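Local coordinates for protein tannase (Lactobacillus plantarum, PDB 3WA7) that hydrolyses the galloyl ester bonds of tannins as a tannase of the alpha/beta-hydrolase class, probably releasing gallic acid, at residues Y216-N221 / S291-V296; I413-A418 / A425-L430; P82-Q87 / W91-G96; I24-A29 / Q100-G105; F361-A364 / A368-F371. One frame throughout, in Å; residues are numbered along the deposited sequence.

Contact 1: Y216-N221 / S291-V296; sequences YEWQFN and SFRDVV. With SO4 (sulfate ion), chain B.
Trp218 reaches across from one helix to meet Val296 and Arg293 on another. The outer rim of its six-membered ring does the touching. Atom CH2 of Trp218 lies 3.7 Å from CG2 of Val296, a plain apolar contact between side chains that come from opposite directions. Next to it, CZ2 of Trp218 rests 3.8 Å from CG of Arg293, while CB of Arg293 sits at the ring edge, in its plane. The guanidinium passes beside the indole, its plane 73° from that of the ring, with NH1 of Arg293 3.8 Å from CZ2 of Trp218. This packs helix 209-220 against helix 291-309. Both belong to the long insertion between strands 199-203 and 410-414 of the alpha/beta-hydrolase sheet. The Arg293 chain is extended from CG to NE (chi2 -177°, chi3 -176°), which carries its guanidinium out to a sulfate ion, probably from the crystallisation liquor. NE of Arg293 bonds O3 of the sulfate at 2.7 Å, and NH2 of Arg293 bonds O2 at 2.9 Å. Both bonds are nearly straight, and the sulfate sits at the guanidinium edge. With an alanine in place of Arg293, the sulfate would probably be held less firmly, without two of its donors, and the indole would lose the CG that lies against CZ2. Arg297 NH2 and the backbone nitrogens of Leu332 and Ser333 also bind the ion, so the start of helix 332-339 probably helps hold its charge. Farther back, Trp218 NE1 bonds to Gly288 O, which steadies the indole.

Contact 2: I413-A418 / A425-L430; sequences IRHGAA and AIPIIL
Ile413 and His415 pack on Leu430 and Pro427 in a buried contact between the end of a strand and the first turns of the helix that follows it. Strand 410-414, helix 425-436 and strand 440-444 form a beta-alpha-beta unit, and the contact joins its first two elements. Pro427 comes nearest to the strand side in backbone terms, with its CA 7.0 Å from CA of His415. Its ring atom CG lies 3.8 Å from CB of His415 and 3.9 Å from CG of the same residue. The imidazole leans past the proline at a slant. His415 has CG anti to the backbone N (chi1 -177°), which sets the imidazole beside the Pro427 ring, and NE2 bonds to the backbone O of Asp419. That bond fixes the far end of the ring. His415 thus ties to the backbone of Asp419, which fits the acid of a probable Ser-His-Asp triad. One turn along the helix, CD1 of Ile413 approaches CD2 of Leu430. The 3.3 Å separation is doubtful, because Ile413 has two conformers; an apolar contact is all that can be claimed. Ile413 also lies on Ile441 and Phe443 of strand 440-444, while Ile428, on another side of the helix, packs on Val296 and Leu299 of helix 291-309. The helix is thus lodged between the parallel part of the main sheet and helix 291-309.

Contact 3: P82-Q87 / W91-G96; sequences PADDPQ and WPTNAG
Asp84 grips Thr93 and Asn94 through both carboxylate oxygens, and this is the tight part of the contact. Thr93 OG1 donates to Asp84 OD1 at 2.8 Å, and Asn94 N donates to Asp84 OD2 at 2.8 Å. Each bond uses the syn lone pair of its oxygen. Asp84 OD1 also accepts from Asp85 N, on the anti side and tilted from the carboxylate plane, so the group is fixed in its rotation. A water donates to Asp84 OD2 at 2.6 Å and accepts from Asn94 ND2, bridging the two side chains. The Thr93 hydroxyl accepts in turn from Ala95 N at 3.0 Å, an ST turn at the start of helix 95-103. Beyond it, Ala95 CB rests 3.2 Å from Asp85 O. The other end is looser. Pro82 CD is 4.2 Å from Pro92 CG, and both prolines are partly exposed; a cis peptide precedes Pro92. Asp85 turns away: its OD1 closes an Asx turn with Gln87 N, and its OD2 forms a salt bridge with Arg30. Pro86 lies on Phe48 of strand 44-50 and on Tyr26 of strand 22-33, so the loop is wedged between the antiparallel part of the main sheet and helix 95-103.

Contact 4: I24-A29 / Q100-G105; sequences IQYYAA and QALKRG
Ile24 and Leu102 have the most surface buried here, with Tyr26 and Lys103 next to them. Ile24 uses both of its branches. Its CG2 lies 4.1 Å from CB of Leu102, and its CD1 lies 3.6 Å from CG of Lys103. Ile24 meets the lysine chain at about a right angle, against CB, CG and CD. Leu102 reaches farther, over the face of Tyr26. Atom CD1 of Leu102 is 3.8 Å from CG of Tyr26 and 4.0 Å from the ring centroid, 20° off the normal, a CH-pi contact. The Tyr26 ring is set by chi1 64°, with CG between the backbone N and carbonyl carbon; Ile24 O lies at its edge. Strand 22-33 of the main sheet is thereby packed on the last turns of helix 95-103. That helix finishes in a Schellman motif at Gly105, whose positive phi suits glycine. Tyr26 and Leu102 both also lie on Phe48 of strand 44-50. The amine end of Lys103 leads away from the strand. The contact is apolar throughout, consistent with packing and water exclusion holding it. Its one charged residue lends aliphatic carbons and keeps its amine out of the apolar layer.

Contact 5: F361-A364 / A368-F371; sequences FGDA and AKHF
The ring of Phe361 overlaps the root of Phe371. CB of Phe371 lies over one face of the Phe361 ring, 4.0 Å from its centroid and 21° off the normal, a CH-pi contact. The two ring planes are 29° apart but slid past each other, with centroids 4.9 Å apart, so rim meets rim rather than centre meeting centre. CD1 of Phe361 comes 3.4 Å from CD2 of Phe371, and CE1 of Phe361 sits over a face of the other ring. Phe371 has chi1 45°, which tucks CG between its backbone N and carbonyl carbon and turns the ring toward Phe361, beside the CB already over its face. Gly362 follows. Its CA is 3.8 Å from CA of Ala368, and a CB there would clash with Ala368 N. Lys369 runs fully extended beyond CG, past the backbone of Phe361, with its CD 3.3 Å from Phe361 O. It ends in a salt bridge: NZ of Lys369 lies 2.7 Å from OD2 of Asp363, approaching from above the carboxylate plane. Asp363 OD1 also accepts from Thr365 OG1 and Ala366 N, which pins the carboxylate within the turn. A serine at Lys369 would probably leave OD2 of Asp363 without its charged mate and the carbonyl of Phe361 less covered. The two segments are the arms of a loop between helices 356-360 and 373-377. Phe361 and Phe371 both lie on Ile391 of helix 388-393, and Phe371 also touches Glu357 and Asn358 of helix 356-360.

Contacts 1, 2 and 4 are buried; contacts 3 and 5 are partly buried, contact 5 within a loop and contact 3 between a loop and the start of helix 95-103. Contact 2 lies nearest the centre of the chain and is apolar across its segments. It touches contact 1 through Phe292 and Val296, which pack on Ala425 and Ile428, so helix 425-436 joins the insertion to the sheet. Contacts 3 and 4 share helix 95-103 and meet where Pro86 and Gln87 reach Tyr26; contact 3 is nested inside the loop that contact 4 closes. They hold opposite ends of that helix, one by hydrogen bonds and the other by apolar packing. Contact 5 stands apart and mixes ring packing with a salt bridge.

Contact 1: Y216-N221 / S291-V296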
# COMPACT_ATOMS: atom_id res chain seq x y z
N TYR A 216 4.51 13.50 9.21
CA TYR A 216 3.68 14.49 8.53
C TYR A 216 4.00 15.91 8.98
O TYR A 216 4.06 16.83 8.17
CB TYR A 216 2.20 14.21 8.76
CG TYR A 216 1.32 14.68 7.62
CD1 TYR A 216 1.27 13.97 6.42
CD2 TYR A 216 0.56 15.85 7.73
CE1 TYR A 216 0.50 14.42 5.34
CE2 TYR A 216 -0.22 16.31 6.65
CZ TYR A 216 -0.24 15.58 5.47
OH TYR A 216 -0.99 16.03 4.41
N GLU A 217 4.20 16.08 10.28
CA GLU A 217 4.51 17.40 10.81
C GLU A 217 5.94 17.83 10.54
O GLU A 217 6.22 19.02 10.42
CB GLU A 217 4.18 17.46 12.30
CG GLU A 217 2.70 17.26 12.57
CD GLU A 217 1.82 18.04 11.61
OE1 GLU A 217 2.02 19.27 11.48
OE2 GLU A 217 0.92 17.44 10.99
N TRP A 218 6.86 16.88 10.44
CA TRP A 218 8.23 17.23 10.10
C TRP A 218 8.16 17.88 8.72
O TRP A 218 8.83 18.87 8.44
CB TRP A 218 9.13 15.99 10.02
CG TRP A 218 10.42 16.27 9.29
CD1 TRP A 218 11.51 16.92 9.78
CD2 TRP A 218 10.70 15.99 7.92
NE1 TRP A 218 12.46 17.07 8.80
CE2 TRP A 218 11.99 16.51 7.64
CE3 TRP A 218 9.99 15.36 6.89
CZ2 TRP A 218 12.58 16.41 6.38
CZ3 TRP A 218 10.58 15.26 5.63
CH2 TRP A 218 11.86 15.78 5.38
N GLN A 219 7.32 17.31 7.86
CA GLN A 219 7.17 17.82 6.51
C GLN A 219 6.34 19.10 6.37
O GLN A 219 6.74 20.03 5.66
CB GLN A 219 6.56 16.74 5.61
CG GLN A 219 6.42 17.17 4.15
CD GLN A 219 6.04 16.00 3.26
OE1 GLN A 219 6.68 14.95 3.30
NE2 GLN A 219 5.01 16.19 2.44
N PHE A 220 5.20 19.16 7.05
CA PHE A 220 4.32 20.32 6.90
C PHE A 220 4.27 21.37 8.01
O PHE A 220 3.47 22.30 7.93
CB PHE A 220 2.89 19.84 6.59
CG PHE A 220 2.74 19.27 5.20
CD1 PHE A 220 2.42 17.93 5.01
CD2 PHE A 220 2.90 20.08 4.08
CE1 PHE A 220 2.26 17.40 3.72
CE2 PHE A 220 2.74 19.57 2.79
CZ PHE A 220 2.42 18.23 2.61
N ASN A 221 5.10 21.23 9.04
CA ASN A 221 5.09 22.23 10.10
C ASN A 221 5.38 23.59 9.47
O ASN A 221 6.27 23.71 8.62
CB ASN A 221 6.14 21.91 11.16
CG ASN A 221 6.23 22.99 12.22
OD1 ASN A 221 7.16 23.80 12.22
ND2 ASN A 221 5.25 23.02 13.12
N SER A 291 21.16 15.46 7.10
CA SER A 291 21.40 14.53 6.02
C SER A 291 20.14 13.84 5.50
O SER A 291 20.01 13.62 4.30
CB SER A 291 22.45 13.49 6.43
OG SER A 291 22.12 12.89 7.67
N PHE A 292 19.21 13.51 6.39
CA PHE A 292 17.99 12.85 5.93
C PHE A 292 17.14 13.83 5.13
O PHE A 292 16.54 13.45 4.12
CB PHE A 292 17.16 12.32 7.10
CG PHE A 292 15.93 11.57 6.65
CD1 PHE A 292 16.03 10.29 6.10
CD2 PHE A 292 14.68 12.17 6.72
CE1 PHE A 292 14.91 9.62 5.63
CE2 PHE A 292 13.54 11.50 6.25
CZ PHE A 292 13.66 10.23 5.71
N ARG A 293 17.07 15.08 5.57
CA ARG A 293 16.29 16.07 4.84
C ARG A 293 16.87 16.23 3.43
O ARG A 293 16.13 16.38 2.45
CB ARG A 293 16.32 17.42 5.56
CG ARG A 293 15.45 18.48 4.88
CD ARG A 293 15.57 19.83 5.57
NE ARG A 293 14.67 20.83 4.99
CZ ARG A 293 13.40 20.99 5.33
NH1 ARG A 293 12.85 20.22 6.26
NH2 ARG A 293 12.66 21.93 4.73
N ASP A 294 18.20 16.18 3.34
CA ASP A 294 18.89 16.30 2.06
C ASP A 294 18.39 15.23 1.09
O ASP A 294 18.22 15.48 -0.11
CB ASP A 294 20.40 16.12 2.23
CG ASP A 294 21.09 17.35 2.79
OD1 ASP A 294 20.42 18.35 3.13
OD2 ASP A 294 22.34 17.32 2.89
N VAL A 295 18.16 14.02 1.61
CA VAL A 295 17.69 12.91 0.79
C VAL A 295 16.31 13.20 0.20
O VAL A 295 16.07 12.97 -0.98
CB VAL A 295 17.64 11.60 1.60
CG1 VAL A 295 17.05 10.47 0.76
CG2 VAL A 295 19.04 11.22 2.05
N VAL A 296 15.41 13.71 1.03
CA VAL A 296 14.07 14.04 0.56
C VAL A 296 14.17 15.11 -0.52
O VAL A 296 13.55 15.01 -1.58
CB VAL A 296 13.18 14.55 1.70
CG1 VAL A 296 11.79 14.89 1.17
CG2 VAL A 296 13.08 13.50 2.79
S SO4 B . 15.24 23.61 2.46
O1 SO4 B . 15.44 23.15 1.07
O2 SO4 B . 13.81 23.71 2.77
O3 SO4 B . 15.88 22.65 3.39
O4 SO4 B . 15.87 24.94 2.63

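Contact 2: I413-A418 / A425-L430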
# COMPACT_ATOMS: atom_id res chain seq x y z
N ILE A 413 8.50 0.03 -5.03
CA ILE A 413 7.69 1.02 -4.32
C ILE A 413 7.61 2.33 -5.08
O ILE A 413 8.61 2.81 -5.62
CB ILE A 413 8.30 1.31 -2.94
CG1 ILE A 413 8.45 0.00 -2.15
CG2 ILE A 413 7.43 2.32 -2.19
CD1 ILE A 413 9.16 0.16 -0.83
N ARG A 414 6.41 2.90 -5.12
CA ARG A 414 6.17 4.18 -5.78
C ARG A 414 5.28 5.06 -4.91
O ARG A 414 4.37 4.57 -4.24
CB ARG A 414 5.49 3.96 -7.14
CG ARG A 414 6.36 3.33 -8.22
CD ARG A 414 7.46 4.29 -8.67
NE ARG A 414 8.28 3.74 -9.75
CZ ARG A 414 9.24 2.82 -9.58
NH1 ARG A 414 9.50 2.33 -8.38
NH2 ARG A 414 9.94 2.41 -10.63
N HIS A 415 5.57 6.36 -4.91
CA HIS A 415 4.78 7.34 -4.17
C HIS A 415 4.87 8.62 -4.98
O HIS A 415 5.96 9.14 -5.20
CB HIS A 415 5.33 7.58 -2.76
CG HIS A 415 4.50 8.53 -1.94
ND1 HIS A 415 3.57 8.10 -1.02
CD2 HIS A 415 4.42 9.88 -1.96
CE1 HIS A 415 2.96 9.15 -0.49
NE2 HIS A 415 3.46 10.24 -1.05
N GLY A 416 3.73 9.13 -5.44
CA GLY A 416 3.73 10.34 -6.25
C GLY A 416 4.31 11.57 -5.59
O GLY A 416 4.10 11.81 -4.40
N ALA A 417 5.04 12.37 -6.37
CA ALA A 417 5.64 13.60 -5.85
C ALA A 417 4.58 14.63 -5.47
O ALA A 417 4.89 15.63 -4.82
CB ALA A 417 6.61 14.19 -6.88
N ALA A 418 3.34 14.39 -5.86
CA ALA A 418 2.25 15.30 -5.53
C ALA A 418 1.26 14.65 -4.56
O ALA A 418 0.17 15.17 -4.32
CB ALA A 418 1.53 15.75 -6.80
N ALA A 425 8.70 11.10 3.65
CA ALA A 425 9.62 10.40 4.54
C ALA A 425 9.22 8.96 4.78
O ALA A 425 10.07 8.09 4.94
CB ALA A 425 9.72 11.14 5.87
N ILE A 426 7.91 8.70 4.80
CA ILE A 426 7.40 7.35 5.04
C ILE A 426 7.87 6.33 4.00
O ILE A 426 8.47 5.32 4.35
CB ILE A 426 5.85 7.38 5.15
CG1 ILE A 426 5.44 8.11 6.44
CG2 ILE A 426 5.29 5.96 5.14
CD1 ILE A 426 5.95 7.46 7.72
N PRO A 427 7.60 6.57 2.70
CA PRO A 427 8.07 5.57 1.73
C PRO A 427 9.60 5.56 1.62
O PRO A 427 10.20 4.52 1.32
CB PRO A 427 7.38 5.99 0.43
CG PRO A 427 7.20 7.48 0.60
CD PRO A 427 6.77 7.59 2.04
N ILE A 428 10.23 6.70 1.87
CA ILE A 428 11.69 6.77 1.79
C ILE A 428 12.32 5.90 2.88
O ILE A 428 13.31 5.21 2.64
CB ILE A 428 12.18 8.23 1.91
CG1 ILE A 428 11.77 9.01 0.66
CG2 ILE A 428 13.70 8.26 2.08
CD1 ILE A 428 12.00 10.51 0.75
N ILE A 429 11.75 5.93 4.08
CA ILE A 429 12.26 5.12 5.19
C ILE A 429 12.18 3.64 4.82
O ILE A 429 13.12 2.88 5.06
CB ILE A 429 11.47 5.37 6.49
CG1 ILE A 429 11.83 6.74 7.06
CG2 ILE A 429 11.76 4.27 7.50
CD1 ILE A 429 10.95 7.18 8.23
N LEU A 430 11.05 3.23 4.24
CA LEU A 430 10.87 1.84 3.84
C LEU A 430 11.90 1.45 2.79
O LEU A 430 12.55 0.41 2.90
CB LEU A 430 9.45 1.64 3.29
CG LEU A 430 9.14 0.28 2.66
CD1 LEU A 430 9.38 -0.84 3.67
CD2 LEU A 430 7.70 0.27 2.18

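Contact 3: P82-Q87 / W91-G96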
# COMPACT_ATOMS: atom_id res chain seq x y z
N PRO A 82 -13.31 -5.47 -2.16
CA PRO A 82 -13.93 -6.60 -2.86
C PRO A 82 -13.03 -7.27 -3.89
O PRO A 82 -12.12 -6.65 -4.43
CB PRO A 82 -15.18 -5.98 -3.49
CG PRO A 82 -14.76 -4.57 -3.74
CD PRO A 82 -14.02 -4.22 -2.47
N ALA A 83 -13.29 -8.55 -4.15
CA ALA A 83 -12.51 -9.31 -5.13
C ALA A 83 -12.66 -8.62 -6.48
O ALA A 83 -13.78 -8.35 -6.92
CB ALA A 83 -13.03 -10.75 -5.21
N ASP A 84 -11.54 -8.34 -7.14
CA ASP A 84 -11.56 -7.64 -8.42
C ASP A 84 -11.86 -8.56 -9.60
O ASP A 84 -11.88 -9.78 -9.47
CB ASP A 84 -10.21 -6.94 -8.64
CG ASP A 84 -10.37 -5.58 -9.30
OD1 ASP A 84 -11.45 -5.29 -9.85
OD2 ASP A 84 -9.40 -4.79 -9.28
N ASP A 85 -12.07 -7.95 -10.77
CA ASP A 85 -12.40 -8.69 -11.98
C ASP A 85 -11.99 -7.83 -13.17
O ASP A 85 -12.15 -6.61 -13.13
CB ASP A 85 -13.92 -8.92 -11.99
CG ASP A 85 -14.36 -9.90 -13.06
OD1 ASP A 85 -14.12 -9.64 -14.26
OD2 ASP A 85 -14.97 -10.93 -12.69
N PRO A 86 -11.44 -8.45 -14.23
CA PRO A 86 -11.04 -7.63 -15.38
C PRO A 86 -12.24 -6.96 -16.07
O PRO A 86 -12.06 -6.05 -16.87
CB PRO A 86 -10.32 -8.63 -16.29
CG PRO A 86 -10.99 -9.93 -15.97
CD PRO A 86 -11.12 -9.87 -14.46
N GLN A 87 -13.44 -7.42 -15.74
CA GLN A 87 -14.66 -6.86 -16.32
C GLN A 87 -15.40 -5.95 -15.34
O GLN A 87 -16.49 -5.47 -15.62
CB GLN A 87 -15.60 -7.98 -16.79
CG GLN A 87 -14.94 -8.98 -17.75
CD GLN A 87 -15.93 -9.98 -18.33
OE1 GLN A 87 -16.71 -10.61 -17.61
NE2 GLN A 87 -15.89 -10.15 -19.65
N TRP A 91 -16.18 1.29 -8.74
CA TRP A 91 -15.15 1.69 -7.79
C TRP A 91 -15.39 0.93 -6.48
O TRP A 91 -16.53 0.78 -6.04
CB TRP A 91 -15.25 3.19 -7.53
CG TRP A 91 -14.33 3.70 -6.47
CD1 TRP A 91 -13.02 4.05 -6.62
CD2 TRP A 91 -14.65 3.91 -5.09
NE1 TRP A 91 -12.50 4.46 -5.42
CE2 TRP A 91 -13.48 4.38 -4.46
CE3 TRP A 91 -15.81 3.73 -4.32
CZ2 TRP A 91 -13.43 4.69 -3.10
CZ3 TRP A 91 -15.76 4.04 -2.97
CH2 TRP A 91 -14.58 4.51 -2.37
N PRO A 92 -14.32 0.42 -5.85
CA PRO A 92 -12.92 0.50 -6.27
C PRO A 92 -12.56 -0.69 -7.15
O PRO A 92 -13.00 -1.82 -6.90
CB PRO A 92 -12.17 0.47 -4.95
CG PRO A 92 -12.98 -0.51 -4.16
CD PRO A 92 -14.42 -0.09 -4.46
N THR A 93 -11.75 -0.44 -8.17
CA THR A 93 -11.33 -1.50 -9.08
C THR A 93 -10.05 -1.15 -9.82
O THR A 93 -9.76 0.02 -10.07
CB THR A 93 -12.43 -1.82 -10.13
OG1 THR A 93 -11.96 -2.83 -11.02
CG2 THR A 93 -12.77 -0.58 -10.93
N ASN A 94 -9.28 -2.18 -10.14
CA ASN A 94 -8.05 -2.03 -10.90
C ASN A 94 -8.19 -3.00 -12.07
O ASN A 94 -7.23 -3.64 -12.49
CB ASN A 94 -6.83 -2.40 -10.04
CG ASN A 94 -6.66 -1.50 -8.83
OD1 ASN A 94 -6.41 -0.30 -8.96
ND2 ASN A 94 -6.80 -2.07 -7.64
N ALA A 95 -9.42 -3.10 -12.58
CA ALA A 95 -9.74 -3.99 -13.69
C ALA A 95 -8.78 -3.84 -14.87
O ALA A 95 -8.38 -4.84 -15.47
CB ALA A 95 -11.17 -3.76 -14.15
N GLY A 96 -8.44 -2.60 -15.20
CA GLY A 96 -7.54 -2.36 -16.32
C GLY A 96 -6.20 -3.03 -16.13
O GLY A 96 -5.61 -3.55 -17.07
O HOH W 1 -7.27 -5.23 -7.86

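Contact 4: I24-A29 / Q100-G105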
# COMPACT_ATOMS: atom_id res chain seq x y z
N ILE A 24 -8.50 -10.29 -25.71
CA ILE A 24 -7.72 -11.03 -24.72
C ILE A 24 -8.55 -12.20 -24.22
O ILE A 24 -9.57 -12.01 -23.55
CB ILE A 24 -7.33 -10.13 -23.53
CG1 ILE A 24 -6.51 -8.93 -24.03
CG2 ILE A 24 -6.52 -10.93 -22.52
CD1 ILE A 24 -5.26 -9.32 -24.79
N GLN A 25 -8.12 -13.41 -24.55
CA GLN A 25 -8.82 -14.62 -24.15
C GLN A 25 -8.31 -15.13 -22.80
O GLN A 25 -7.10 -15.26 -22.60
CB GLN A 25 -8.63 -15.73 -25.19
CG GLN A 25 -9.19 -15.42 -26.57
CD GLN A 25 -10.70 -15.52 -26.64
OE1 GLN A 25 -11.35 -16.00 -25.72
NE2 GLN A 25 -11.27 -15.07 -27.76
N TYR A 26 -9.22 -15.42 -21.89
CA TYR A 26 -8.84 -15.92 -20.58
C TYR A 26 -9.94 -16.78 -19.98
O TYR A 26 -11.03 -16.90 -20.56
CB TYR A 26 -8.51 -14.75 -19.64
CG TYR A 26 -9.67 -13.83 -19.34
CD1 TYR A 26 -10.39 -13.95 -18.15
CD2 TYR A 26 -10.05 -12.83 -20.24
CE1 TYR A 26 -11.45 -13.08 -17.85
CE2 TYR A 26 -11.11 -11.97 -19.95
CZ TYR A 26 -11.80 -12.10 -18.76
OH TYR A 26 -12.84 -11.24 -18.48
N TYR A 27 -9.64 -17.39 -18.85
CA TYR A 27 -10.61 -18.22 -18.15
C TYR A 27 -10.79 -17.64 -16.76
O TYR A 27 -9.85 -17.07 -16.20
CB TYR A 27 -10.13 -19.67 -18.05
CG TYR A 27 -10.36 -20.46 -19.31
CD1 TYR A 27 -9.60 -20.23 -20.46
CD2 TYR A 27 -11.35 -21.44 -19.37
CE1 TYR A 27 -9.82 -20.96 -21.63
CE2 TYR A 27 -11.58 -22.17 -20.53
CZ TYR A 27 -10.81 -21.93 -21.65
OH TYR A 27 -11.04 -22.66 -22.80
N ALA A 28 -11.99 -17.78 -16.20
CA ALA A 28 -12.27 -17.24 -14.89
C ALA A 28 -12.98 -18.22 -13.96
O ALA A 28 -13.82 -19.01 -14.39
CB ALA A 28 -13.12 -15.98 -15.03
N ALA A 29 -12.62 -18.17 -12.68
CA ALA A 29 -13.22 -18.99 -11.64
C ALA A 29 -13.47 -17.97 -10.55
O ALA A 29 -12.52 -17.44 -9.97
CB ALA A 29 -12.25 -20.07 -11.17
N GLN A 100 -4.46 -5.93 -18.54
CA GLN A 100 -3.10 -5.85 -19.06
C GLN A 100 -2.22 -6.99 -18.54
O GLN A 100 -1.33 -7.47 -19.25
CB GLN A 100 -2.48 -4.50 -18.68
CG GLN A 100 -3.12 -3.31 -19.37
CD GLN A 100 -3.07 -3.41 -20.88
OE1 GLN A 100 -2.03 -3.73 -21.46
NE2 GLN A 100 -4.19 -3.12 -21.54
N ALA A 101 -2.47 -7.42 -17.31
CA ALA A 101 -1.70 -8.50 -16.71
C ALA A 101 -1.94 -9.81 -17.46
O ALA A 101 -1.01 -10.57 -17.72
CB ALA A 101 -2.07 -8.65 -15.24
N LEU A 102 -3.20 -10.06 -17.81
CA LEU A 102 -3.55 -11.27 -18.54
C LEU A 102 -2.89 -11.26 -19.91
O LEU A 102 -2.38 -12.27 -20.38
CB LEU A 102 -5.07 -11.36 -18.69
CG LEU A 102 -5.81 -11.65 -17.37
CD1 LEU A 102 -7.31 -11.48 -17.56
CD2 LEU A 102 -5.47 -13.07 -16.91
N LYS A 103 -2.90 -10.09 -20.54
CA LYS A 103 -2.30 -9.90 -21.85
C LYS A 103 -0.79 -10.16 -21.76
O LYS A 103 -0.17 -10.64 -22.71
CB LYS A 103 -2.57 -8.47 -22.34
CG LYS A 103 -2.02 -8.15 -23.72
CD LYS A 103 -2.44 -6.76 -24.16
CE LYS A 103 -1.94 -6.42 -25.56
NZ LYS A 103 -0.45 -6.41 -25.62
N ARG A 104 -0.21 -9.83 -20.61
CA ARG A 104 1.22 -10.00 -20.36
C ARG A 104 1.59 -11.44 -19.99
O ARG A 104 2.77 -11.77 -19.87
CB ARG A 104 1.66 -9.06 -19.24
CG ARG A 104 3.16 -8.89 -19.11
CD ARG A 104 3.69 -7.90 -20.14
NE ARG A 104 5.06 -7.51 -19.85
CZ ARG A 104 5.60 -6.35 -20.21
NH1 ARG A 104 4.87 -5.46 -20.87
NH2 ARG A 104 6.86 -6.07 -19.90
N GLY A 105 0.58 -12.29 -19.81
CA GLY A 105 0.83 -13.68 -19.48
C GLY A 105 0.81 -14.02 -18.00
O GLY A 105 1.20 -15.12 -17.60

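Contact 5: F361-A364 / A368-F371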
# COMPACT_ATOMS: atom_id res chain seq x y z
N PHE A 361 -7.87 0.62 14.08
CA PHE A 361 -7.38 0.11 15.36
C PHE A 361 -8.44 -0.14 16.43
O PHE A 361 -8.10 -0.40 17.59
CB PHE A 361 -6.28 1.03 15.90
CG PHE A 361 -4.94 0.80 15.26
CD1 PHE A 361 -4.39 1.75 14.40
CD2 PHE A 361 -4.22 -0.36 15.51
CE1 PHE A 361 -3.14 1.54 13.81
CE2 PHE A 361 -2.97 -0.58 14.93
CZ PHE A 361 -2.43 0.37 14.08
N GLY A 362 -9.71 -0.07 16.05
CA GLY A 362 -10.75 -0.37 17.02
C GLY A 362 -10.79 -1.88 17.11
O GLY A 362 -10.06 -2.56 16.38
N ASP A 363 -11.60 -2.43 18.00
CA ASP A 363 -11.71 -3.88 18.12
C ASP A 363 -13.13 -4.28 18.48
O ASP A 363 -14.06 -3.48 18.32
CB ASP A 363 -10.71 -4.44 19.14
CG ASP A 363 -10.92 -3.90 20.55
OD1 ASP A 363 -11.94 -3.24 20.81
OD2 ASP A 363 -10.04 -4.15 21.40
N ALA A 364 -13.30 -5.51 18.96
CA ALA A 364 -14.62 -6.01 19.32
C ALA A 364 -15.37 -5.13 20.31
O ALA A 364 -16.60 -5.16 20.37
CB ALA A 364 -14.51 -7.43 19.86
N ALA A 368 -13.18 2.64 17.76
CA ALA A 368 -11.90 3.20 17.36
C ALA A 368 -10.97 3.35 18.55
O ALA A 368 -11.42 3.37 19.69
CB ALA A 368 -12.12 4.56 16.70
N LYS A 369 -9.67 3.44 18.28
CA LYS A 369 -8.67 3.60 19.33
C LYS A 369 -7.53 4.48 18.86
O LYS A 369 -7.37 4.74 17.67
CB LYS A 369 -8.07 2.24 19.72
CG LYS A 369 -8.99 1.25 20.42
CD LYS A 369 -8.18 0.05 20.89
CE LYS A 369 -9.05 -1.02 21.53
NZ LYS A 369 -8.24 -2.19 21.99
N HIS A 370 -6.73 4.95 19.82
CA HIS A 370 -5.55 5.73 19.48
C HIS A 370 -4.47 4.68 19.29
O HIS A 370 -4.63 3.53 19.70
CB HIS A 370 -5.18 6.67 20.63
CG HIS A 370 -6.14 7.80 20.81
ND1 HIS A 370 -6.40 8.72 19.82
CD2 HIS A 370 -6.91 8.15 21.87
CE1 HIS A 370 -7.29 9.60 20.26
NE2 HIS A 370 -7.62 9.27 21.50
N PHE A 371 -3.37 5.06 18.64
CA PHE A 371 -2.27 4.13 18.41
C PHE A 371 -0.92 4.80 18.61
O PHE A 371 0.11 4.32 18.15
CB PHE A 371 -2.38 3.51 17.01
CG PHE A 371 -2.69 4.50 15.92
CD1 PHE A 371 -1.68 5.05 15.13
CD2 PHE A 371 -4.01 4.87 15.65
CE1 PHE A 371 -1.97 5.94 14.11
CE2 PHE A 371 -4.32 5.77 14.63
CZ PHE A 371 -3.29 6.30 13.86